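Local coordinates for periplasmic cell division protein (SufI) (Aquifex aeolicus, PDB 6SYY) that probably oxidises its substrates with the help of bound copper ions, as a multicopper oxidase of the laccase kind from a hyperthermophile, at residues Arg249-Asn254 / Arg300-Val305; Leu49-Tyr54 / Ile199-Ile204; Ser256-Tyr261 / Ile511-Asp516; Ile440-Asn445 / Thr488-Val493. All coordinates share one frame; numbering follows the deposited sequence.

Contact 1: residues Arg249-Asn254 / Arg300-Val305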
# COMPACT_ATOMS: atom_id res chain seq x y z
N ARG A 249 -13.10 -4.54 -11.67
CA ARG A 249 -11.79 -4.61 -11.05
C ARG A 249 -11.74 -3.62 -9.90
O ARG A 249 -12.05 -2.44 -10.08
CB ARG A 249 -10.69 -4.30 -12.06
CG ARG A 249 -9.32 -4.14 -11.44
CD ARG A 249 -8.29 -3.88 -12.50
NE ARG A 249 -6.93 -3.99 -11.98
CZ ARG A 249 -5.86 -4.06 -12.76
NH1 ARG A 249 -6.00 -4.04 -14.08
NH2 ARG A 249 -4.65 -4.16 -12.22
N PHE A 250 -11.38 -4.11 -8.72
CA PHE A 250 -11.19 -3.25 -7.55
C PHE A 250 -9.73 -3.31 -7.12
O PHE A 250 -9.19 -4.40 -6.89
CB PHE A 250 -12.11 -3.67 -6.41
CG PHE A 250 -13.57 -3.57 -6.75
CD1 PHE A 250 -14.20 -2.34 -6.82
CD2 PHE A 250 -14.31 -4.71 -7.01
CE1 PHE A 250 -15.54 -2.24 -7.14
CE2 PHE A 250 -15.65 -4.62 -7.33
CZ PHE A 250 -16.27 -3.39 -7.39
N ARG A 251 -9.10 -2.14 -7.04
CA ARG A 251 -7.73 -2.01 -6.56
C ARG A 251 -7.81 -1.66 -5.08
O ARG A 251 -7.97 -0.50 -4.71
CB ARG A 251 -6.98 -0.94 -7.34
CG ARG A 251 -6.86 -1.27 -8.81
CD ARG A 251 -6.30 -0.10 -9.57
NE ARG A 251 -6.32 -0.34 -11.01
CZ ARG A 251 -5.27 -0.73 -11.72
NH1 ARG A 251 -4.09 -0.92 -11.12
NH2 ARG A 251 -5.39 -0.93 -13.02
N ILE A 252 -7.69 -2.68 -4.23
CA ILE A 252 -7.83 -2.48 -2.80
C ILE A 252 -6.48 -2.05 -2.24
O ILE A 252 -5.48 -2.75 -2.40
CB ILE A 252 -8.34 -3.76 -2.11
CG1 ILE A 252 -9.70 -4.16 -2.68
CG2 ILE A 252 -8.42 -3.54 -0.61
CD1 ILE A 252 -10.15 -5.53 -2.27
N LEU A 253 -6.46 -0.89 -1.59
CA LEU A 253 -5.26 -0.37 -0.96
C LEU A 253 -5.58 -0.13 0.51
O LEU A 253 -6.47 0.66 0.83
CB LEU A 253 -4.80 0.93 -1.63
CG LEU A 253 -3.47 1.54 -1.19
CD1 LEU A 253 -2.87 2.34 -2.33
CD2 LEU A 253 -3.63 2.43 0.03
N ASN A 254 -4.87 -0.83 1.39
CA ASN A 254 -5.02 -0.61 2.83
C ASN A 254 -4.20 0.61 3.20
O ASN A 254 -2.97 0.53 3.30
CB ASN A 254 -4.59 -1.84 3.62
CG ASN A 254 -4.89 -1.71 5.10
OD1 ASN A 254 -5.08 -0.61 5.61
ND2 ASN A 254 -4.92 -2.84 5.79
N ARG A 300 -1.42 -4.01 -1.37
CA ARG A 300 -2.43 -3.68 -2.37
C ARG A 300 -2.82 -4.97 -3.07
O ARG A 300 -1.95 -5.70 -3.55
CB ARG A 300 -1.92 -2.64 -3.38
CG ARG A 300 -1.74 -1.23 -2.81
CD ARG A 300 -0.30 -0.98 -2.41
NE ARG A 300 0.60 -1.10 -3.55
CZ ARG A 300 1.92 -1.19 -3.45
NH1 ARG A 300 2.49 -1.20 -2.25
NH2 ARG A 300 2.67 -1.29 -4.55
N ILE A 301 -4.12 -5.25 -3.12
CA ILE A 301 -4.65 -6.45 -3.76
C ILE A 301 -5.60 -6.01 -4.87
O ILE A 301 -6.58 -5.30 -4.60
CB ILE A 301 -5.37 -7.36 -2.75
CG1 ILE A 301 -4.51 -7.57 -1.50
CG2 ILE A 301 -5.71 -8.71 -3.39
CD1 ILE A 301 -3.20 -8.29 -1.76
N ASP A 302 -5.30 -6.40 -6.10
CA ASP A 302 -6.21 -6.21 -7.23
C ASP A 302 -7.09 -7.44 -7.37
O ASP A 302 -6.58 -8.56 -7.48
CB ASP A 302 -5.43 -5.97 -8.52
CG ASP A 302 -4.78 -4.60 -8.58
OD1 ASP A 302 -4.08 -4.23 -7.61
OD2 ASP A 302 -4.95 -3.90 -9.60
N ILE A 303 -8.41 -7.23 -7.37
CA ILE A 303 -9.35 -8.33 -7.50
C ILE A 303 -10.30 -8.07 -8.66
O ILE A 303 -10.56 -6.92 -9.03
CB ILE A 303 -10.16 -8.59 -6.21
CG1 ILE A 303 -11.05 -7.38 -5.89
CG2 ILE A 303 -9.22 -8.96 -5.06
CD1 ILE A 303 -12.08 -7.64 -4.80
N LEU A 304 -10.81 -9.16 -9.24
CA LEU A 304 -11.91 -9.14 -10.19
C LEU A 304 -13.14 -9.73 -9.51
O LEU A 304 -13.06 -10.80 -8.90
CB LEU A 304 -11.58 -9.94 -11.46
CG LEU A 304 -10.52 -9.44 -12.44
CD1 LEU A 304 -10.37 -10.41 -13.59
CD2 LEU A 304 -10.85 -8.04 -12.96
N VAL A 305 -14.26 -9.03 -9.61
CA VAL A 305 -15.53 -9.48 -9.06
C VAL A 305 -16.53 -9.53 -10.20
O VAL A 305 -16.75 -8.52 -10.88
CB VAL A 305 -16.02 -8.57 -7.92
CG1 VAL A 305 -17.30 -9.13 -7.32
CG2 VAL A 305 -14.96 -8.44 -6.86

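Contact 2: residues Leu49-Tyr54 / Ile199-Ile204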
# COMPACT_ATOMS: atom_id res chain seq x y z
N LEU A 49 -20.06 6.13 -2.90
CA LEU A 49 -18.61 5.99 -2.84
C LEU A 49 -17.93 7.08 -3.66
O LEU A 49 -18.21 7.24 -4.85
CB LEU A 49 -18.18 4.61 -3.34
CG LEU A 49 -16.66 4.47 -3.44
CD1 LEU A 49 -16.05 4.40 -2.05
CD2 LEU A 49 -16.26 3.26 -4.26
N ASN A 50 -17.05 7.83 -3.02
CA ASN A 50 -16.25 8.81 -3.74
C ASN A 50 -15.23 8.10 -4.61
O ASN A 50 -14.57 7.16 -4.17
CB ASN A 50 -15.55 9.74 -2.74
CG ASN A 50 -14.53 10.65 -3.41
OD1 ASN A 50 -14.88 11.47 -4.25
ND2 ASN A 50 -13.27 10.51 -3.02
N ILE A 51 -15.13 8.53 -5.87
CA ILE A 51 -14.11 8.05 -6.79
C ILE A 51 -13.09 9.17 -6.96
O ILE A 51 -13.45 10.26 -7.43
CB ILE A 51 -14.70 7.64 -8.15
CG1 ILE A 51 -15.67 6.47 -8.00
CG2 ILE A 51 -13.58 7.29 -9.13
CD1 ILE A 51 -15.04 5.25 -7.37
N PRO A 52 -11.83 8.97 -6.58
CA PRO A 52 -10.86 10.07 -6.67
C PRO A 52 -10.67 10.52 -8.11
O PRO A 52 -10.90 9.77 -9.06
CB PRO A 52 -9.57 9.45 -6.11
CG PRO A 52 -10.01 8.26 -5.33
CD PRO A 52 -11.23 7.75 -6.03
N GLY A 53 -10.27 11.78 -8.26
CA GLY A 53 -9.83 12.25 -9.56
C GLY A 53 -8.56 11.54 -9.99
O GLY A 53 -7.89 10.86 -9.21
N TYR A 54 -8.23 11.68 -11.27
CA TYR A 54 -7.02 11.07 -11.79
C TYR A 54 -6.16 12.14 -12.45
O TYR A 54 -6.64 13.18 -12.89
CB TYR A 54 -7.33 9.94 -12.77
CG TYR A 54 -7.98 10.38 -14.07
CD1 TYR A 54 -9.35 10.57 -14.15
CD2 TYR A 54 -7.22 10.58 -15.21
CE1 TYR A 54 -9.95 10.96 -15.33
CE2 TYR A 54 -7.81 10.97 -16.40
CZ TYR A 54 -9.18 11.15 -16.45
OH TYR A 54 -9.76 11.54 -17.63
N ILE A 199 -15.62 0.54 -14.27
CA ILE A 199 -15.49 -0.80 -13.70
C ILE A 199 -14.09 -1.08 -13.18
O ILE A 199 -13.83 -2.21 -12.74
CB ILE A 199 -15.93 -1.89 -14.69
CG1 ILE A 199 -15.03 -1.89 -15.93
CG2 ILE A 199 -17.41 -1.70 -15.09
CD1 ILE A 199 -15.35 -3.01 -16.91
N ASP A 200 -13.18 -0.10 -13.23
CA ASP A 200 -11.86 -0.20 -12.62
C ASP A 200 -11.84 0.81 -11.47
O ASP A 200 -11.60 2.00 -11.68
CB ASP A 200 -10.76 0.08 -13.65
CG ASP A 200 -9.37 -0.30 -13.15
OD1 ASP A 200 -9.21 -0.58 -11.95
OD2 ASP A 200 -8.43 -0.33 -13.98
N ILE A 201 -12.10 0.32 -10.25
CA ILE A 201 -12.46 1.16 -9.12
C ILE A 201 -11.40 1.05 -8.03
O ILE A 201 -11.11 -0.05 -7.56
CB ILE A 201 -13.84 0.77 -8.56
CG1 ILE A 201 -14.91 0.78 -9.66
CG2 ILE A 201 -14.21 1.67 -7.38
CD1 ILE A 201 -15.12 2.13 -10.30
N PRO A 202 -10.81 2.16 -7.59
CA PRO A 202 -9.93 2.10 -6.41
C PRO A 202 -10.74 2.00 -5.14
O PRO A 202 -11.80 2.61 -5.00
CB PRO A 202 -9.17 3.43 -6.48
CG PRO A 202 -10.10 4.36 -7.17
CD PRO A 202 -10.88 3.51 -8.16
N LEU A 203 -10.23 1.21 -4.19
CA LEU A 203 -10.84 1.10 -2.86
C LEU A 203 -9.72 1.32 -1.85
O LEU A 203 -9.06 0.37 -1.40
CB LEU A 203 -11.53 -0.25 -2.68
CG LEU A 203 -12.66 -0.63 -3.65
CD1 LEU A 203 -13.25 -1.97 -3.27
CD2 LEU A 203 -13.75 0.43 -3.69
N ILE A 204 -9.50 2.58 -1.49
CA ILE A 204 -8.51 2.95 -0.49
C ILE A 204 -9.20 2.84 0.87
O ILE A 204 -9.95 3.73 1.27
CB ILE A 204 -7.94 4.34 -0.74
CG1 ILE A 204 -7.26 4.38 -2.12
CG2 ILE A 204 -6.97 4.74 0.37
CD1 ILE A 204 -7.18 5.75 -2.74

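Contact 3: residues Ser256-Tyr261 / Ile511-Asp516. With CU (copper (II) ion), chain B.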
# COMPACT_ATOMS: atom_id res chain seq x y z
N SER A 256 -4.66 2.22 6.04
CA SER A 256 -4.79 2.39 7.48
C SER A 256 -3.42 2.44 8.13
O SER A 256 -2.41 2.02 7.55
CB SER A 256 -5.62 1.27 8.09
OG SER A 256 -6.88 1.17 7.44
N ASN A 257 -3.38 2.97 9.35
CA ASN A 257 -2.12 3.04 10.07
C ASN A 257 -1.68 1.69 10.60
O ASN A 257 -0.48 1.42 10.67
CB ASN A 257 -2.22 4.04 11.22
CG ASN A 257 -2.14 5.48 10.76
OD1 ASN A 257 -2.74 5.86 9.75
ND2 ASN A 257 -1.39 6.29 11.49
N ALA A 258 -2.62 0.81 10.96
CA ALA A 258 -2.24 -0.42 11.64
C ALA A 258 -3.22 -1.55 11.41
O ALA A 258 -2.84 -2.73 11.51
CB ALA A 258 -2.09 -0.16 13.14
N ARG A 259 -4.47 -1.23 11.10
CA ARG A 259 -5.52 -2.24 11.06
C ARG A 259 -5.41 -3.09 9.80
O ARG A 259 -5.47 -2.54 8.69
CB ARG A 259 -6.89 -1.59 11.11
CG ARG A 259 -8.02 -2.57 10.92
CD ARG A 259 -9.35 -1.87 10.83
NE ARG A 259 -9.69 -1.14 12.05
CZ ARG A 259 -10.27 -1.69 13.11
NH1 ARG A 259 -10.57 -2.98 13.10
NH2 ARG A 259 -10.56 -0.95 14.18
N PRO A 260 -5.27 -4.41 9.91
CA PRO A 260 -5.43 -5.28 8.75
C PRO A 260 -6.88 -5.67 8.56
O PRO A 260 -7.69 -5.65 9.49
CB PRO A 260 -4.58 -6.50 9.12
CG PRO A 260 -4.74 -6.60 10.61
CD PRO A 260 -4.87 -5.16 11.11
N TYR A 261 -7.21 -6.04 7.33
CA TYR A 261 -8.57 -6.44 6.97
C TYR A 261 -8.58 -7.85 6.42
O TYR A 261 -7.66 -8.27 5.71
CB TYR A 261 -9.17 -5.48 5.94
CG TYR A 261 -9.22 -4.06 6.41
CD1 TYR A 261 -8.12 -3.22 6.24
CD2 TYR A 261 -10.34 -3.56 7.03
CE1 TYR A 261 -8.15 -1.92 6.67
CE2 TYR A 261 -10.38 -2.25 7.47
CZ TYR A 261 -9.28 -1.44 7.29
OH TYR A 261 -9.31 -0.14 7.73
N ILE A 511 3.18 -0.96 9.91
CA ILE A 511 2.31 -0.35 10.91
C ILE A 511 2.93 1.00 11.24
O ILE A 511 4.05 1.07 11.77
CB ILE A 511 2.17 -1.23 12.16
CG1 ILE A 511 1.34 -2.48 11.82
CG2 ILE A 511 1.53 -0.46 13.29
CD1 ILE A 511 1.27 -3.49 12.94
N LEU A 512 2.24 2.09 10.88
CA LEU A 512 2.87 3.40 10.82
C LEU A 512 3.42 3.83 12.18
O LEU A 512 4.49 4.45 12.25
CB LEU A 512 1.89 4.43 10.29
CG LEU A 512 1.45 4.14 8.86
CD1 LEU A 512 0.64 5.29 8.31
CD2 LEU A 512 2.66 3.86 7.98
N GLU A 513 2.72 3.50 13.26
CA GLU A 513 3.22 3.82 14.59
C GLU A 513 4.51 3.07 14.88
O GLU A 513 5.48 3.66 15.37
CB GLU A 513 2.15 3.52 15.64
CG GLU A 513 1.02 4.54 15.67
CD GLU A 513 0.16 4.50 14.43
OE1 GLU A 513 -0.11 3.39 13.93
OE2 GLU A 513 -0.23 5.58 13.94
N HIS A 514 4.55 1.76 14.58
CA HIS A 514 5.78 0.98 14.74
C HIS A 514 6.93 1.64 14.00
O HIS A 514 8.01 1.85 14.56
CB HIS A 514 5.59 -0.44 14.22
CG HIS A 514 4.63 -1.26 15.02
ND1 HIS A 514 4.29 -2.55 14.67
CD2 HIS A 514 3.93 -0.98 16.14
CE1 HIS A 514 3.43 -3.03 15.55
NE2 HIS A 514 3.19 -2.10 16.45
N HIS A 515 6.71 1.95 12.73
CA HIS A 515 7.71 2.67 11.95
C HIS A 515 8.09 3.99 12.62
O HIS A 515 9.28 4.31 12.74
CB HIS A 515 7.17 2.90 10.53
CG HIS A 515 7.82 4.03 9.81
ND1 HIS A 515 7.42 5.33 9.95
CD2 HIS A 515 8.85 4.04 8.92
CE1 HIS A 515 8.17 6.11 9.19
NE2 HIS A 515 9.05 5.35 8.56
N ASP A 516 7.10 4.73 13.12
CA ASP A 516 7.38 6.03 13.73
C ASP A 516 8.19 5.89 15.01
O ASP A 516 9.05 6.72 15.30
CB ASP A 516 6.07 6.78 14.01
CG ASP A 516 5.58 7.57 12.81
OD1 ASP A 516 6.36 7.73 11.84
OD2 ASP A 516 4.42 8.02 12.83
CU CU B . 5.28 -3.62 13.31

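Contact 4: residues Ile440-Asn445 / Thr488-Val493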
# COMPACT_ATOMS: atom_id res chain seq x y z
N ILE A 440 17.83 -14.34 0.39
CA ILE A 440 16.66 -14.84 1.09
C ILE A 440 16.59 -14.12 2.43
O ILE A 440 17.49 -14.25 3.26
CB ILE A 440 16.72 -16.36 1.28
CG1 ILE A 440 16.70 -17.07 -0.07
CG2 ILE A 440 15.56 -16.83 2.16
CD1 ILE A 440 16.77 -18.58 0.04
N ILE A 441 15.54 -13.34 2.63
CA ILE A 441 15.31 -12.67 3.90
C ILE A 441 14.36 -13.53 4.72
O ILE A 441 13.35 -14.03 4.21
CB ILE A 441 14.75 -11.25 3.70
CG1 ILE A 441 15.81 -10.37 3.04
CG2 ILE A 441 14.32 -10.66 5.03
CD1 ILE A 441 15.40 -8.91 2.96
N GLU A 442 14.71 -13.72 5.99
CA GLU A 442 13.99 -14.62 6.89
C GLU A 442 13.50 -13.79 8.06
O GLU A 442 14.25 -13.55 9.02
CB GLU A 442 14.91 -15.76 7.34
CG GLU A 442 14.25 -16.78 8.23
CD GLU A 442 15.17 -17.93 8.54
OE1 GLU A 442 16.31 -17.91 8.03
OE2 GLU A 442 14.76 -18.83 9.30
N TYR A 443 12.25 -13.35 7.99
CA TYR A 443 11.64 -12.65 9.10
C TYR A 443 11.25 -13.65 10.18
O TYR A 443 10.58 -14.64 9.91
CB TYR A 443 10.40 -11.88 8.64
CG TYR A 443 10.71 -10.70 7.74
CD1 TYR A 443 11.46 -9.63 8.20
CD2 TYR A 443 10.22 -10.65 6.44
CE1 TYR A 443 11.72 -8.54 7.39
CE2 TYR A 443 10.48 -9.57 5.62
CZ TYR A 443 11.23 -8.51 6.10
OH TYR A 443 11.50 -7.43 5.29
N VAL A 444 11.69 -13.38 11.41
CA VAL A 444 11.36 -14.21 12.57
C VAL A 444 10.71 -13.31 13.60
O VAL A 444 11.39 -12.50 14.25
CB VAL A 444 12.60 -14.90 13.15
CG1 VAL A 444 12.20 -15.82 14.29
CG2 VAL A 444 13.34 -15.68 12.07
N ASN A 445 9.39 -13.44 13.76
CA ASN A 445 8.62 -12.57 14.65
C ASN A 445 8.52 -13.23 16.02
O ASN A 445 7.71 -14.13 16.23
CB ASN A 445 7.24 -12.30 14.06
CG ASN A 445 6.42 -11.33 14.89
OD1 ASN A 445 6.90 -10.80 15.89
ND2 ASN A 445 5.19 -11.08 14.46
N THR A 488 7.49 -17.41 11.19
CA THR A 488 8.66 -17.17 10.37
C THR A 488 8.23 -17.19 8.91
O THR A 488 7.49 -18.08 8.49
CB THR A 488 9.75 -18.23 10.63
OG1 THR A 488 10.22 -18.10 11.98
CG2 THR A 488 10.91 -18.05 9.67
N VAL A 489 8.68 -16.19 8.15
CA VAL A 489 8.38 -16.07 6.73
C VAL A 489 9.70 -15.92 5.98
O VAL A 489 10.59 -15.19 6.42
CB VAL A 489 7.45 -14.88 6.44
CG1 VAL A 489 7.11 -14.78 4.96
CG2 VAL A 489 6.17 -15.00 7.27
N ARG A 490 9.83 -16.63 4.86
CA ARG A 490 11.01 -16.56 4.01
C ARG A 490 10.64 -15.94 2.67
O ARG A 490 9.71 -16.42 2.00
CB ARG A 490 11.64 -17.94 3.81
CG ARG A 490 12.33 -18.51 5.05
CD ARG A 490 12.69 -19.99 4.92
NE ARG A 490 13.74 -20.24 3.93
CZ ARG A 490 13.55 -20.89 2.78
NH1 ARG A 490 12.36 -21.38 2.47
NH2 ARG A 490 14.57 -21.07 1.95
N ILE A 491 11.34 -14.87 2.29
CA ILE A 491 11.13 -14.20 1.02
C ILE A 491 12.44 -14.19 0.24
O ILE A 491 13.53 -14.35 0.80
CB ILE A 491 10.59 -12.76 1.19
CG1 ILE A 491 11.63 -11.88 1.89
CG2 ILE A 491 9.28 -12.76 1.96
CD1 ILE A 491 11.20 -10.44 2.02
N ALA A 492 12.33 -14.00 -1.07
CA ALA A 492 13.47 -13.96 -1.97
C ALA A 492 13.52 -12.61 -2.66
O ALA A 492 12.51 -12.16 -3.22
CB ALA A 492 13.40 -15.08 -3.01
N VAL A 493 14.68 -11.96 -2.64
CA VAL A 493 14.87 -10.65 -3.24
C VAL A 493 16.02 -10.72 -4.23
O VAL A 493 17.14 -11.10 -3.86
CB VAL A 493 15.16 -9.57 -2.18
CG1 VAL A 493 14.81 -8.18 -2.73
CG2 VAL A 493 14.40 -9.85 -0.89

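Contact 1: residues Arg249-Asn254 / Arg300-Val305
R249-N254 and R300-V305 are neighbouring antiparallel strands, a buried pairing inside the second cupredoxin-like region of the oxidase, with strand 200-208 on the other flank of R249-N254. F250 faces I303 and I252 faces I301 in hydrogen-bonded pairs, and F250 N to I303 O measures 2.9 Å. On one side of the sheet sits a salt-bridge network of R249, R251 and D302. R249 runs out extended, CG anti to the backbone N (chi1 171°), and its NH2 meets D302 OD2 at 2.6 Å in the guanidinium plane; the NE bond to the same oxygen is weak. R251 shares that oxygen differently: OD2 hangs over one face of its guanidinium, NH1 to OD2 3.5 Å, so charge alone acts there. The two guanidinium groups lie one over the other, and the carboxylate probably offsets their repulsion, helped by E185 on R249 and D200 on R251. T155 OG1 bonds both R251 NH1 and D302 OD1. Such a sheet is the building block of the Greek-key cupredoxin fold, and its other side is apolar. There V305 CG2 comes to the edge of the F250 ring, 3.8 Å from CD2, while I252 CD1 touches I303 CD1 at 3.8 Å. Back on the charged side, L253 and R300 lie alongside each other, CG to CG 3.6 Å, before the R300 guanidinium reaches T155 O and D479.

Contact 2: residues Leu49-Tyr54 / Ile199-Ile204
L49 and I201 lie antiparallel, offset along their lengths, and their methyl ends belong to a wholly apolar contact between the loop L49-Y54 and the strand at I199-I204. L49 holds CG anti to its backbone N (chi1 174°), which helps bring CD2 to the strand, where it sits 4.1 Å from I201 CG2. The same methyl meets L203 CD2 at 3.8 Å, but here the two leucine side chains cross at about a right angle, tip to tip. CD2 of L49 is therefore shared between I201 and L203, two positions apart on the strand. I51 brings a second methyl to I201: its CD1 comes to 3.7 Å from CG2, again with the side chains nearly perpendicular, so that I201 CG2 is touched by both L49 and I51. The strand belongs to the second cupredoxin-like region of the multicopper oxidase, and the loop, which links strand 47-48 to strand 54-56, passes over it on its way into the sheet that holds strand 94-98. P52 and P202 make the remaining contact. Their rings point opposite ways and meet flank to flank, with P52 CD 3.8 Å from P202 CG, a meeting of ring carbons alone. The polar backbone nearby is served by N234, whose ND2 bonds both N50 O and P202 O and so ties loop to strand through a third residue. Further cover for L49 and L203 comes from V233 and M364, which touch both.

Contact 3: residues Ser256-Tyr261 / Ile511-Asp516
N257 lays its amide across L512, CG 3.7 Å from L512 CD1, with the two side chains at about a right angle. The amide's nitrogen goes to the next residue of the helix: ND2 to E513 OE2 is 2.8 Å and nearly straight (169°). It takes the syn lone pair of that oxygen, and amide and carboxylate are almost coplanar, 16° apart. E513 gets there by bending at chi2 (67°), which turns its carboxylate toward the N257 amide. Y218 OH also bonds OE2, and G167 O receives a bond from N257 ND2, so each group has a second partner. An alanine in place of E513 would probably leave N257 ND2 without its carboxylate mate and deprive Y218 of a partner. The backbone adds a further tie, L512 N to N257 O at 2.8 Å, close to the start of helix 512-516, where I511 holds the N-cap position. Beside it, A258 CB rests on I511 CG2 at 3.6 Å. That same methyl also lies over the centre of the H514 ring, and so the loop at N257-A258 backs a residue that packs on a copper ligand. H514 ND1 binds the copper ion at 2.0 Å; C509 and H451 complete the set of protein ligands. A cysteine and two histidines, the second histidine on the short helix after the cysteine, are the signature of the type 1 copper site of multicopper oxidases.

Contact 4: residues Ile440-Asn445 / Thr488-Val493
I491 sits at the apolar centre, its CG1 packed against I441 CB at 3.7 Å and its CD1 against Y443 CE2 at 3.8 Å. CG1 occupies the crowded position between backbone N and carbonyl carbon (chi1 65°), which swings the end of the chain across to the partner strand. V493 CG2 extends the patch to I441 CD1, and I441 CG2 lies over one face of the Y443 ring. Strand 451-455 supplies M453 and I455 against Y443, so this is the inward side of the two strands. Between them runs the antiparallel ladder: I491 N to I441 O is 2.9 Å, and Y443 and V489 form the next hydrogen-bonded pair. The opposite side is mixed. T488 lies alongside V444, its OG1 3.8 Å from V444 CG1, while its CG2 reaches the stem of E442 at CG, 3.9 Å away. A glycine in place of T488 would probably open a gap beside V444 and E442 and let the glutamate chain turn more freely. At the far end R490 NH2 passes I440 CD1 at 3.8 Å, and its NH1 is paired with E464. E442 and R490 touch through their CG atoms but carry their charges apart, the OE1 to NE distance being 5.4 Å. The strands are thus joined by backbone bonds and hydrocarbon, with charge attraction between E442 and R490 probably a minor, long-range term.

Contacts 1 and 2 lie side by side, centres 11 Å apart, because strands 200-208 and 247-254 are neighbours in one sheet, with backbone bonds from R249 to I199 and I201. Contacts 1 and 3 alternate along the chain, the loop 256-261 coming just after strand 247-254: N254 ND2 bonds R259 O, and the loop then crosses to the helix beside the copper. Contact 4 is nested in the loop closed by contact 3, about 20 Å from it between centres, and belongs to a separate sheet of the C-terminal region. It stands about 34 Å from contact 2 between centres, on the opposite side of the chain's centre. Contact 3 thus joins the middle region to the C-terminal one that carries the mononuclear copper.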